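Local atomic coordinates of mandelate racemase (Bordetella bronchiseptica, PDB entry 3OP2), a protein that probably works as a magnesium-dependent enolase-superfamily enzyme akin to mandelate racemase, acting on a carboxylate substrate that is not identified. Residues A141-I146 with T168-K173; E197-A202 with G222-E227; R249-E254 with I271-A276; N302-N307 with M327-I332. All coordinates share one frame; numbering follows the deposited sequence.

How the interactions relate
The four contacts follow one another along the chain, each linking two consecutive beta elements with a helix in between, and all lie on or beside the same curled sheet of the barrel. Interactions 1 and 2 are neighbours, centres about 9 Å apart, through strands 169-173 and 197-201. Interaction 2 passes to interaction 3, about 11 Å away, through strands 225-227 and 249-252. Interaction 4 follows interaction 3 at about 13 Å, and strand 328-331 pairs with 139-146, about 9 Å from interaction 1, closing the ring. All four touch the bound 2-oxoglutaric acid, and interactions 2 and 3 supply the three carboxylates on magnesium, so the circle of contacts surrounds one pocket, probably the active site.

Interaction 1 (A141-I146 with T168-K173); sequences AYASSI and TAAKLK. With AKG (2-oxoglutaric acid), chain D.
Lys171 NZ is held by several oxygens at once: it donates to Tyr142 OH at 3.0 Å and to O2 of the bound 2-oxoglutaric acid at 2.9 Å, while Glu227 and Glu329, on other strands of the barrel, add salt bridges. The lysine leaves the backbone with CG opposite the main-chain N (chi1 -169°), and its aliphatic part crosses the Tyr142 ring obliquely, CB coming within 3.6 Å of Tyr142 CE1; a bend at chi3 then brings CE and NZ round to the hydroxyl. Ser144 OG lies near this chain too, but its hydrogen bond goes to Glu329.

Two residues on, Lys173 NZ donates to Ser145 OG at 2.8 Å and to ligand O4 at 2.7 Å. The two lysines thus take opposite ends of the diacid, in the Lys-X-Lys pattern familiar from mandelate racemase and its relatives. They sit on the second strand of a beta-alpha-beta unit of the barrel, parallel to strand 139-146.

The ladder is uneven. Ala143 pairs with Ala170, but the next sound pair is Ile146 with Leu172: where a cis peptide precedes Ser145, the first strand spends one residue more than its partner. Ile146 N, not that of Ser145, reaches Lys171 O, at 2.7 Å. On the side facing the outer helices Ile146 CG2 packs against Leu172 CD1 at 3.8 Å, beside Leu159 and Met188.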
# COMPACT_ATOMS: atom_id res chain seq x y z
N ALA A 141 -4.70 -30.35 -0.37
CA ALA A 141 -4.15 -29.48 0.67
C ALA A 141 -2.69 -29.79 0.95
O ALA A 141 -2.20 -30.90 0.69
CB ALA A 141 -4.98 -29.61 1.95
N TYR A 142 -1.98 -28.78 1.46
CA TYR A 142 -0.65 -28.99 2.01
C TYR A 142 -0.56 -28.49 3.46
O TYR A 142 -1.28 -27.56 3.86
CB TYR A 142 0.46 -28.42 1.11
CG TYR A 142 0.60 -26.92 1.10
CD1 TYR A 142 1.43 -26.27 2.02
CD2 TYR A 142 -0.07 -26.14 0.15
CE1 TYR A 142 1.59 -24.89 2.01
CE2 TYR A 142 0.08 -24.74 0.13
CZ TYR A 142 0.92 -24.13 1.07
OH TYR A 142 1.07 -22.76 1.08
N ALA A 143 0.31 -29.14 4.24
CA ALA A 143 0.55 -28.79 5.64
C ALA A 143 1.53 -27.65 5.75
O ALA A 143 2.66 -27.75 5.29
CB ALA A 143 1.07 -30.01 6.42
N SER A 144 1.10 -26.55 6.38
CA SER A 144 1.95 -25.36 6.52
C SER A 144 2.12 -24.94 7.98
O SER A 144 1.14 -24.61 8.65
CB SER A 144 1.38 -24.20 5.71
OG SER A 144 2.16 -23.03 5.88
N SER A 145 3.36 -24.92 8.49
CA SER A 145 4.57 -25.28 7.75
C SER A 145 5.61 -25.84 8.71
O SER A 145 5.52 -25.63 9.93
CB SER A 145 5.14 -24.07 7.00
OG SER A 145 5.26 -22.94 7.86
N ILE A 146 6.59 -26.55 8.17
CA ILE A 146 7.69 -27.07 8.97
C ILE A 146 8.71 -25.95 9.16
O ILE A 146 9.13 -25.31 8.19
CB ILE A 146 8.34 -28.30 8.30
CG1 ILE A 146 7.30 -29.40 8.04
CG2 ILE A 146 9.48 -28.84 9.15
CD1 ILE A 146 7.82 -30.63 7.29
N THR A 168 -0.72 -35.09 1.26
CA THR A 168 0.10 -35.52 0.12
C THR A 168 1.21 -34.49 -0.18
O THR A 168 1.98 -34.65 -1.14
CB THR A 168 -0.76 -35.73 -1.16
OG1 THR A 168 -1.47 -34.52 -1.47
CG2 THR A 168 -1.78 -36.86 -0.95
N ALA A 169 1.29 -33.45 0.65
CA ALA A 169 2.19 -32.34 0.44
C ALA A 169 2.38 -31.53 1.71
O ALA A 169 1.43 -31.38 2.50
CB ALA A 169 1.65 -31.42 -0.69
N ALA A 170 3.58 -30.97 1.88
CA ALA A 170 3.91 -30.10 3.00
C ALA A 170 4.93 -29.01 2.63
O ALA A 170 5.72 -29.19 1.70
CB ALA A 170 4.42 -30.92 4.18
N LYS A 171 4.91 -27.90 3.36
CA LYS A 171 5.83 -26.79 3.12
C LYS A 171 6.89 -26.64 4.23
O LYS A 171 6.56 -26.67 5.43
CB LYS A 171 5.06 -25.48 2.93
CG LYS A 171 5.88 -24.30 2.42
CD LYS A 171 4.94 -23.24 1.86
CE LYS A 171 4.35 -22.38 2.96
NZ LYS A 171 3.32 -21.42 2.46
N LEU A 172 8.14 -26.47 3.81
CA LEU A 172 9.27 -26.25 4.71
C LEU A 172 9.83 -24.82 4.59
O LEU A 172 10.05 -24.30 3.49
CB LEU A 172 10.37 -27.27 4.41
CG LEU A 172 11.76 -27.09 5.03
CD1 LEU A 172 11.81 -27.63 6.46
CD2 LEU A 172 12.80 -27.81 4.20
N LYS A 173 10.05 -24.19 5.74
CA LYS A 173 10.76 -22.92 5.80
C LYS A 173 12.24 -23.14 5.53
O LYS A 173 12.83 -24.10 6.02
CB LYS A 173 10.54 -22.22 7.14
CG LYS A 173 9.20 -21.50 7.23
CD LYS A 173 8.98 -20.86 8.59
CE LYS A 173 7.83 -19.87 8.56
NZ LYS A 173 6.55 -20.50 8.12
C1 AKG D . 2.97 -18.61 4.91
O1 AKG D . 1.93 -18.98 5.50
O2 AKG D . 3.16 -18.84 3.69
C2 AKG D . 3.99 -17.87 5.64
O5 AKG D . 4.98 -17.49 5.03
C3 AKG D . 3.85 -17.51 7.11
C4 AKG D . 3.82 -18.75 7.99
C5 AKG D . 4.24 -18.46 9.43
O3 AKG D . 3.83 -17.42 10.01
O4 AKG D . 4.98 -19.28 10.01
O HOH W 1 -2.88 -33.53 0.66

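Interaction 2 (E197-A202 with G222-E227); sequences EILVDA and GCYWFE. With MG (magnesium ion), chain C; AKG (2-oxoglutaric acid), chain D.
Two carboxylate oxygens, Asp201 OD2 and Glu227 OE2, lie only 3.0 Å apart, a closeness explained by the magnesium ion between them. Each binds the metal at 2.1 Å, and their carboxylate planes are turned 33° from each other. Glu227 gets there by running fully extended (chi1 178°, chi2 171°). Its other oxygen, OE1, is paired with Lys171 and Gln275 and takes a weak bond from Trp225 NE1, which should limit rotation of the group. On the aspartate, OD1 accepts from Asn203 N and from the water that is itself a magnesium ligand.

Behind this polar end Leu199 and Trp225 pack together inside the barrel. Leu199 CD2 sits over the indole, 3.7 Å from the centroid of its six-membered ring, as a CH-pi contact, while Val200 O lies at the indole edge. Toward the strand starts, Leu199 CD1 meets Tyr224 CB and Glu197 OE1 approaches the edge of the tyrosine ring. A water ties Glu197 OE1 to Ile198 N and Gly222 O. On the outer side Val200 CG1 packs obliquely on Phe226 CD1 at 3.8 Å, against helix 208-220.

The pairing is parallel, ending in a straight bond from Ala202 N to Glu227 O at 2.8 Å. Acidic side chains at the C-terminal ends of successive barrel strands, here with Glu254 as the third, form the magnesium site characteristic of the enolase superfamily.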
# COMPACT_ATOMS: atom_id res chain seq x y z
N GLU A 197 4.65 -34.15 -2.29
CA GLU A 197 5.17 -32.85 -2.72
C GLU A 197 5.83 -32.13 -1.55
O GLU A 197 5.29 -32.07 -0.44
CB GLU A 197 4.10 -31.97 -3.36
CG GLU A 197 3.46 -32.56 -4.61
CD GLU A 197 4.47 -32.88 -5.72
OE1 GLU A 197 5.58 -32.30 -5.74
OE2 GLU A 197 4.13 -33.72 -6.58
N ILE A 198 7.03 -31.61 -1.81
CA ILE A 198 7.75 -30.80 -0.85
C ILE A 198 7.81 -29.39 -1.41
O ILE A 198 8.37 -29.15 -2.48
CB ILE A 198 9.16 -31.37 -0.54
CG1 ILE A 198 9.06 -32.84 -0.09
CG2 ILE A 198 9.85 -30.53 0.53
CD1 ILE A 198 10.41 -33.51 0.21
N LEU A 199 7.18 -28.47 -0.69
CA LEU A 199 7.20 -27.06 -1.00
C LEU A 199 8.19 -26.39 -0.06
O LEU A 199 8.51 -26.93 1.01
CB LEU A 199 5.81 -26.45 -0.79
CG LEU A 199 4.66 -26.84 -1.71
CD1 LEU A 199 4.48 -28.34 -1.82
CD2 LEU A 199 3.39 -26.20 -1.19
N VAL A 200 8.66 -25.21 -0.45
CA VAL A 200 9.68 -24.50 0.31
C VAL A 200 9.32 -23.02 0.36
O VAL A 200 8.77 -22.51 -0.61
CB VAL A 200 11.04 -24.80 -0.35
CG1 VAL A 200 11.89 -23.57 -0.60
CG2 VAL A 200 11.75 -25.92 0.35
N ASP A 201 9.57 -22.35 1.49
CA ASP A 201 9.21 -20.92 1.67
C ASP A 201 10.40 -20.18 2.28
O ASP A 201 10.84 -20.51 3.39
CB ASP A 201 7.97 -20.78 2.57
CG ASP A 201 7.37 -19.36 2.60
OD1 ASP A 201 8.08 -18.35 2.37
OD2 ASP A 201 6.15 -19.25 2.87
N ALA A 202 10.93 -19.19 1.56
CA ALA A 202 12.13 -18.48 2.03
C ALA A 202 11.82 -17.18 2.76
O ALA A 202 12.70 -16.56 3.34
CB ALA A 202 13.11 -18.24 0.88
N GLY A 222 13.70 -32.03 -6.07
CA GLY A 222 12.44 -32.09 -6.81
C GLY A 222 11.30 -31.37 -6.12
O GLY A 222 10.16 -31.86 -6.13
N CYS A 223 11.59 -30.23 -5.52
CA CYS A 223 10.60 -29.42 -4.83
C CYS A 223 9.52 -28.86 -5.77
O CYS A 223 9.79 -28.55 -6.94
CB CYS A 223 11.28 -28.29 -4.06
SG CYS A 223 12.33 -28.87 -2.67
N TYR A 224 8.31 -28.71 -5.26
CA TYR A 224 7.17 -28.28 -6.05
C TYR A 224 7.26 -26.78 -6.36
O TYR A 224 7.10 -26.37 -7.51
CB TYR A 224 5.88 -28.63 -5.31
CG TYR A 224 4.60 -28.37 -6.07
CD1 TYR A 224 4.09 -29.32 -6.95
CD2 TYR A 224 3.91 -27.18 -5.90
CE1 TYR A 224 2.91 -29.09 -7.64
CE2 TYR A 224 2.72 -26.94 -6.59
CZ TYR A 224 2.23 -27.89 -7.45
OH TYR A 224 1.05 -27.65 -8.12
N TRP A 225 7.49 -25.98 -5.32
CA TRP A 225 7.72 -24.55 -5.52
C TRP A 225 8.72 -23.96 -4.55
O TRP A 225 9.10 -24.58 -3.55
CB TRP A 225 6.42 -23.74 -5.56
CG TRP A 225 5.68 -23.47 -4.25
CD1 TRP A 225 6.23 -23.11 -3.05
CD2 TRP A 225 4.26 -23.46 -4.07
NE1 TRP A 225 5.22 -22.92 -2.12
CE2 TRP A 225 4.01 -23.13 -2.72
CE3 TRP A 225 3.16 -23.72 -4.91
CZ2 TRP A 225 2.71 -23.04 -2.18
CZ3 TRP A 225 1.87 -23.65 -4.38
CH2 TRP A 225 1.66 -23.31 -3.02
N PHE A 226 9.12 -22.73 -4.88
CA PHE A 226 10.07 -21.94 -4.16
C PHE A 226 9.30 -20.64 -3.89
O PHE A 226 9.14 -19.79 -4.78
CB PHE A 226 11.28 -21.69 -5.10
CG PHE A 226 12.49 -21.02 -4.45
CD1 PHE A 226 12.58 -20.82 -3.08
CD2 PHE A 226 13.58 -20.64 -5.25
CE1 PHE A 226 13.74 -20.22 -2.50
CE2 PHE A 226 14.74 -20.05 -4.70
CZ PHE A 226 14.82 -19.84 -3.32
N GLU A 227 8.84 -20.49 -2.65
CA GLU A 227 7.94 -19.40 -2.25
C GLU A 227 8.72 -18.22 -1.64
O GLU A 227 9.67 -18.42 -0.87
CB GLU A 227 6.87 -19.93 -1.27
CG GLU A 227 5.88 -18.86 -0.73
CD GLU A 227 4.71 -19.46 0.07
OE1 GLU A 227 4.40 -20.65 -0.08
OE2 GLU A 227 4.08 -18.70 0.84
MG MG C . 4.64 -17.76 2.61
C1 AKG D . 2.97 -18.61 4.91
O1 AKG D . 1.93 -18.98 5.50
O2 AKG D . 3.16 -18.84 3.69
C2 AKG D . 3.99 -17.87 5.64
O5 AKG D . 4.98 -17.49 5.03
C3 AKG D . 3.85 -17.51 7.11
C4 AKG D . 3.82 -18.75 7.99
C5 AKG D . 4.24 -18.46 9.43
O3 AKG D . 3.83 -17.42 10.01
O4 AKG D . 4.98 -19.28 10.01
O HOH W 2 7.91 -32.05 -4.57
O HOH W 3 6.30 -16.49 2.21

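Interaction 3 (R249-E254 with I271-A276); sequences RIATGE and IDVLQA. With MG (magnesium ion), chain C; AKG (2-oxoglutaric acid), chain D.
Asp272 OD2 takes the backbone N-H of Ile250 on its anti lone pair, 2.8 Å away and almost perfectly straight at 178°. Its OD1 forms a salt bridge with Arg242. Ile250 O accepts twice, from Asp272 N at 2.8 Å and from Val273 N at 3.1 Å. Further along, Thr252 N donates to Val273 O, whereas the bond from Gln275 N to Thr252 O is weak. These bonds join two parallel strands of the modified TIM barrel, (beta/alpha)7-beta, of the enolase superfamily, connected by helix 259-267, with the pairing confined to a short run.

Apolar contacts divide between two sides. Ala251 CB and Val273 CB touch at 3.7 Å on the inner side, next to Trp225. Val273 CG2 also touches Arg249 CB and CD, the two side chains crossing at a slant; the arginine's NH1 bonds Tyr224 O, and its guanidinium group makes a cation-pi contact with the tyrosine ring. On the outer side Ile271 CD1 touches Thr252 CG2, the two side chains crossing at about a right angle, with Tyr265 adjoining.

The remaining interactions are with the metal and water. Glu254 stretches out beyond CG to place OE2 1.9 Å from the magnesium ion. A water accepts from Glu254 N and lies 2.8 Å from Gln275 OE1, bridging the segments; Gln275 NE2 turns to Glu227, a second ligand of the same magnesium.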
# COMPACT_ATOMS: atom_id res chain seq x y z
N ARG A 249 8.56 -24.51 -9.36
CA ARG A 249 7.77 -23.30 -9.60
C ARG A 249 8.27 -22.17 -8.71
O ARG A 249 8.63 -22.39 -7.55
CB ARG A 249 6.28 -23.55 -9.31
CG ARG A 249 5.68 -24.71 -10.09
CD ARG A 249 4.46 -25.27 -9.39
NE ARG A 249 3.89 -26.37 -10.16
CZ ARG A 249 4.42 -27.58 -10.25
NH1 ARG A 249 5.55 -27.85 -9.61
NH2 ARG A 249 3.84 -28.52 -10.99
N ILE A 250 8.31 -20.97 -9.28
CA ILE A 250 8.58 -19.75 -8.52
C ILE A 250 7.24 -19.17 -8.04
O ILE A 250 6.35 -18.86 -8.84
CB ILE A 250 9.37 -18.69 -9.36
CG1 ILE A 250 10.70 -19.25 -9.89
CG2 ILE A 250 9.60 -17.41 -8.55
CD1 ILE A 250 11.64 -19.86 -8.81
N ALA A 251 7.08 -19.09 -6.72
CA ALA A 251 5.81 -18.66 -6.14
C ALA A 251 5.98 -17.42 -5.28
O ALA A 251 6.95 -17.27 -4.55
CB ALA A 251 5.21 -19.79 -5.32
N THR A 252 5.01 -16.51 -5.36
CA THR A 252 4.95 -15.42 -4.40
C THR A 252 3.56 -14.81 -4.41
O THR A 252 2.78 -15.06 -5.33
CB THR A 252 6.04 -14.35 -4.66
OG1 THR A 252 6.05 -13.40 -3.58
CG2 THR A 252 5.81 -13.62 -6.00
N GLY A 253 3.25 -14.02 -3.38
CA GLY A 253 2.04 -13.21 -3.42
C GLY A 253 1.29 -12.89 -2.14
O GLY A 253 0.41 -12.03 -2.16
N GLU A 254 1.62 -13.56 -1.03
CA GLU A 254 0.93 -13.29 0.23
C GLU A 254 1.08 -11.83 0.69
O GLU A 254 0.23 -11.32 1.43
CB GLU A 254 1.39 -14.24 1.33
CG GLU A 254 2.80 -13.98 1.78
CD GLU A 254 3.32 -15.05 2.68
OE1 GLU A 254 3.46 -14.77 3.88
OE2 GLU A 254 3.61 -16.17 2.20
N ILE A 271 6.85 -15.11 -12.54
CA ILE A 271 6.07 -15.87 -11.57
C ILE A 271 5.45 -17.13 -12.19
O ILE A 271 5.04 -17.11 -13.36
CB ILE A 271 4.99 -14.93 -10.93
CG1 ILE A 271 4.39 -15.54 -9.66
CG2 ILE A 271 3.92 -14.51 -11.98
CD1 ILE A 271 3.62 -14.52 -8.81
N ASP A 272 5.39 -18.22 -11.43
CA ASP A 272 4.67 -19.44 -11.84
C ASP A 272 3.36 -19.63 -11.07
O ASP A 272 2.35 -20.10 -11.62
CB ASP A 272 5.55 -20.68 -11.65
CG ASP A 272 6.78 -20.65 -12.53
OD1 ASP A 272 6.61 -20.53 -13.77
OD2 ASP A 272 7.90 -20.71 -12.00
N VAL A 273 3.41 -19.25 -9.79
CA VAL A 273 2.29 -19.43 -8.89
C VAL A 273 2.01 -18.11 -8.16
O VAL A 273 2.86 -17.58 -7.43
CB VAL A 273 2.59 -20.56 -7.87
CG1 VAL A 273 1.44 -20.71 -6.85
CG2 VAL A 273 2.87 -21.90 -8.59
N LEU A 274 0.83 -17.56 -8.40
CA LEU A 274 0.37 -16.38 -7.69
C LEU A 274 -0.33 -16.83 -6.42
O LEU A 274 -1.11 -17.80 -6.44
CB LEU A 274 -0.61 -15.58 -8.55
CG LEU A 274 -0.08 -14.89 -9.82
CD1 LEU A 274 0.41 -15.90 -10.86
CD2 LEU A 274 -1.20 -14.01 -10.41
N GLN A 275 -0.03 -16.15 -5.32
CA GLN A 275 -0.50 -16.56 -4.01
C GLN A 275 -1.30 -15.47 -3.31
O GLN A 275 -1.37 -15.45 -2.08
CB GLN A 275 0.68 -16.99 -3.14
CG GLN A 275 1.44 -18.18 -3.70
CD GLN A 275 2.61 -18.58 -2.83
OE1 GLN A 275 3.56 -17.83 -2.67
NE2 GLN A 275 2.55 -19.79 -2.26
N ALA A 276 -1.88 -14.58 -4.11
CA ALA A 276 -2.85 -13.58 -3.64
C ALA A 276 -3.86 -14.21 -2.68
O ALA A 276 -4.43 -15.27 -2.96
CB ALA A 276 -3.59 -12.93 -4.81
MG MG C . 4.64 -17.76 2.61
C1 AKG D . 2.97 -18.61 4.91
O1 AKG D . 1.93 -18.98 5.50
O2 AKG D . 3.16 -18.84 3.69
C2 AKG D . 3.99 -17.87 5.64
O5 AKG D . 4.98 -17.49 5.03
C3 AKG D . 3.85 -17.51 7.11
C4 AKG D . 3.82 -18.75 7.99
C5 AKG D . 4.24 -18.46 9.43
O3 AKG D . 3.83 -17.42 10.01
O4 AKG D . 4.98 -19.28 10.01
O HOH W 4 3.58 -15.94 -0.58
O HOH W 3 6.30 -16.49 2.21

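Interaction 4 (N302-N307 with M327-I332); sequences NPHTFN and MFEWDI. With AKG (2-oxoglutaric acid), chain D.
Phe306 lays its ring over the carboxylate end of Asp331, whose CG sits above one face, off toward the rim, with the ring and carboxylate planes 31° apart. The side chains cross at nearly a right angle, and Asp331 OD1 approaches Phe306 CE2 to 3.3 Å while bonding to Thr333. Against the opposite ring face rests C4 of 2-oxoglutaric acid, so the phenyl separates ligand from aspartate.

Thr305 is fastened at two points to Glu329. Its N donates to Glu329 OE1 at 3.0 Å, arriving on the anti side and 17° out of the carboxylate plane; its OG1 donates to Glu329 O at 2.8 Å from above the carbonyl plane. The remaining branch, CG2, stands over the Phe328 ring, 4.0 Å from its centroid. Glu329 is extended, with CG opposite its backbone N (chi1 -180°), and carries OE2 to Lys171 and Ser144, 2.7 Å from ligand O1.

Elsewhere waters bridge the loop and the strand: one links Pro303 O, Met327 O and Glu329 N, another joins Thr305 OG1 to Asp331 N. His304 brings its ring edge to ligand C1, and its ND1 is bonded to Asp277. A His-Asp pair across the pocket from a lysine, with a glutamate beside the ligand carboxylate, is consistent with the active site of the mandelate racemase group.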
# COMPACT_ATOMS: atom_id res chain seq x y z
N ASN A 302 -2.59 -20.27 -6.27
CA ASN A 302 -2.74 -21.08 -5.08
C ASN A 302 -2.60 -20.12 -3.91
O ASN A 302 -1.48 -19.80 -3.52
CB ASN A 302 -1.66 -22.19 -5.03
CG ASN A 302 -1.70 -23.12 -6.26
OD1 ASN A 302 -0.70 -23.28 -6.96
ND2 ASN A 302 -2.85 -23.72 -6.52
N PRO A 303 -3.74 -19.62 -3.37
CA PRO A 303 -3.66 -18.51 -2.43
C PRO A 303 -2.95 -18.86 -1.14
O PRO A 303 -3.00 -20.00 -0.67
CB PRO A 303 -5.14 -18.23 -2.10
CG PRO A 303 -5.82 -19.56 -2.31
CD PRO A 303 -5.13 -20.08 -3.55
N HIS A 304 -2.32 -17.86 -0.56
CA HIS A 304 -2.00 -17.87 0.87
C HIS A 304 -3.33 -17.73 1.60
O HIS A 304 -4.16 -16.91 1.20
CB HIS A 304 -1.12 -16.67 1.16
CG HIS A 304 -0.92 -16.41 2.62
ND1 HIS A 304 -1.81 -15.68 3.38
CD2 HIS A 304 0.09 -16.76 3.45
CE1 HIS A 304 -1.36 -15.60 4.62
NE2 HIS A 304 -0.21 -16.24 4.69
N THR A 305 -3.53 -18.52 2.66
CA THR A 305 -4.84 -18.57 3.35
C THR A 305 -4.76 -18.30 4.88
O THR A 305 -5.78 -18.18 5.56
CB THR A 305 -5.55 -19.94 3.17
OG1 THR A 305 -4.87 -20.94 3.94
CG2 THR A 305 -5.59 -20.38 1.70
N PHE A 306 -3.52 -18.19 5.36
CA PHE A 306 -3.11 -18.27 6.75
C PHE A 306 -3.54 -17.08 7.62
O PHE A 306 -2.95 -16.00 7.52
CB PHE A 306 -1.57 -18.35 6.71
CG PHE A 306 -0.90 -18.84 7.97
CD1 PHE A 306 -0.83 -18.04 9.11
CD2 PHE A 306 -0.25 -20.08 7.98
CE1 PHE A 306 -0.17 -18.49 10.26
CE2 PHE A 306 0.42 -20.55 9.13
CZ PHE A 306 0.46 -19.74 10.27
N ASN A 307 -4.58 -17.27 8.44
CA ASN A 307 -4.86 -16.41 9.62
C ASN A 307 -5.95 -16.99 10.51
O ASN A 307 -5.75 -17.19 11.71
CB ASN A 307 -5.24 -14.96 9.25
CG ASN A 307 -5.15 -14.01 10.46
OD1 ASN A 307 -4.06 -13.66 10.89
ND2 ASN A 307 -6.30 -13.59 10.98
N MSE A 327 -3.26 -26.57 -4.68
CA MSE A 327 -2.16 -26.75 -3.71
C MSE A 327 -2.48 -25.80 -2.57
O MSE A 327 -1.90 -24.71 -2.46
CB MSE A 327 -0.79 -26.44 -4.34
CG MSE A 327 0.42 -26.78 -3.43
SE MSE A 327 0.48 -28.63 -2.75
CE MSE A 327 1.12 -29.55 -4.34
N PHE A 328 -3.43 -26.24 -1.73
CA PHE A 328 -4.15 -25.36 -0.82
C PHE A 328 -3.55 -25.37 0.58
O PHE A 328 -3.48 -26.41 1.25
CB PHE A 328 -5.63 -25.75 -0.77
CG PHE A 328 -6.51 -24.76 -0.03
CD1 PHE A 328 -7.03 -23.64 -0.67
CD2 PHE A 328 -6.83 -24.97 1.32
CE1 PHE A 328 -7.84 -22.72 0.02
CE2 PHE A 328 -7.65 -24.06 2.02
CZ PHE A 328 -8.16 -22.94 1.37
N GLU A 329 -3.12 -24.18 1.01
CA GLU A 329 -2.44 -24.00 2.28
C GLU A 329 -3.35 -24.29 3.46
O GLU A 329 -4.40 -23.64 3.63
CB GLU A 329 -1.88 -22.58 2.39
CG GLU A 329 -1.14 -22.34 3.69
CD GLU A 329 -0.44 -21.01 3.75
OE1 GLU A 329 -0.99 -20.00 3.25
OE2 GLU A 329 0.67 -20.98 4.30
N TRP A 330 -2.93 -25.26 4.27
CA TRP A 330 -3.60 -25.53 5.53
C TRP A 330 -2.68 -25.25 6.72
O TRP A 330 -1.77 -26.02 7.00
CB TRP A 330 -4.19 -26.95 5.60
CG TRP A 330 -5.29 -27.02 6.64
CD1 TRP A 330 -5.14 -27.28 7.97
CD2 TRP A 330 -6.70 -26.77 6.44
NE1 TRP A 330 -6.36 -27.24 8.61
CE2 TRP A 330 -7.33 -26.92 7.70
CE3 TRP A 330 -7.49 -26.46 5.33
CZ2 TRP A 330 -8.72 -26.75 7.86
CZ3 TRP A 330 -8.88 -26.30 5.50
CH2 TRP A 330 -9.47 -26.45 6.76
N ASP A 331 -2.92 -24.11 7.38
CA ASP A 331 -2.24 -23.72 8.62
C ASP A 331 -2.41 -24.82 9.66
O ASP A 331 -3.52 -25.05 10.15
CB ASP A 331 -2.82 -22.37 9.10
CG ASP A 331 -2.50 -22.03 10.56
OD1 ASP A 331 -1.45 -22.46 11.08
OD2 ASP A 331 -3.32 -21.29 11.18
N ILE A 332 -1.33 -25.53 9.97
CA ILE A 332 -1.42 -26.67 10.88
C ILE A 332 -0.97 -26.35 12.33
O ILE A 332 -0.92 -27.25 13.19
CB ILE A 332 -0.68 -27.93 10.32
CG1 ILE A 332 0.71 -27.58 9.79
CG2 ILE A 332 -1.50 -28.57 9.21
CD1 ILE A 332 1.75 -27.18 10.85
C1 AKG D . 2.97 -18.61 4.91
O1 AKG D . 1.93 -18.98 5.50
O2 AKG D . 3.16 -18.84 3.69
C2 AKG D . 3.99 -17.87 5.64
O5 AKG D . 4.98 -17.49 5.03
C3 AKG D . 3.85 -17.51 7.11
C4 AKG D . 3.82 -18.75 7.99
C5 AKG D . 4.24 -18.46 9.43
O3 AKG D . 3.83 -17.42 10.01
O4 AKG D . 4.98 -19.28 10.01
O HOH W 5 -2.33 -22.40 -1.16
O HOH W 6 -4.42 -21.64 6.62
O HOH W 7 -5.02 -19.89 9.31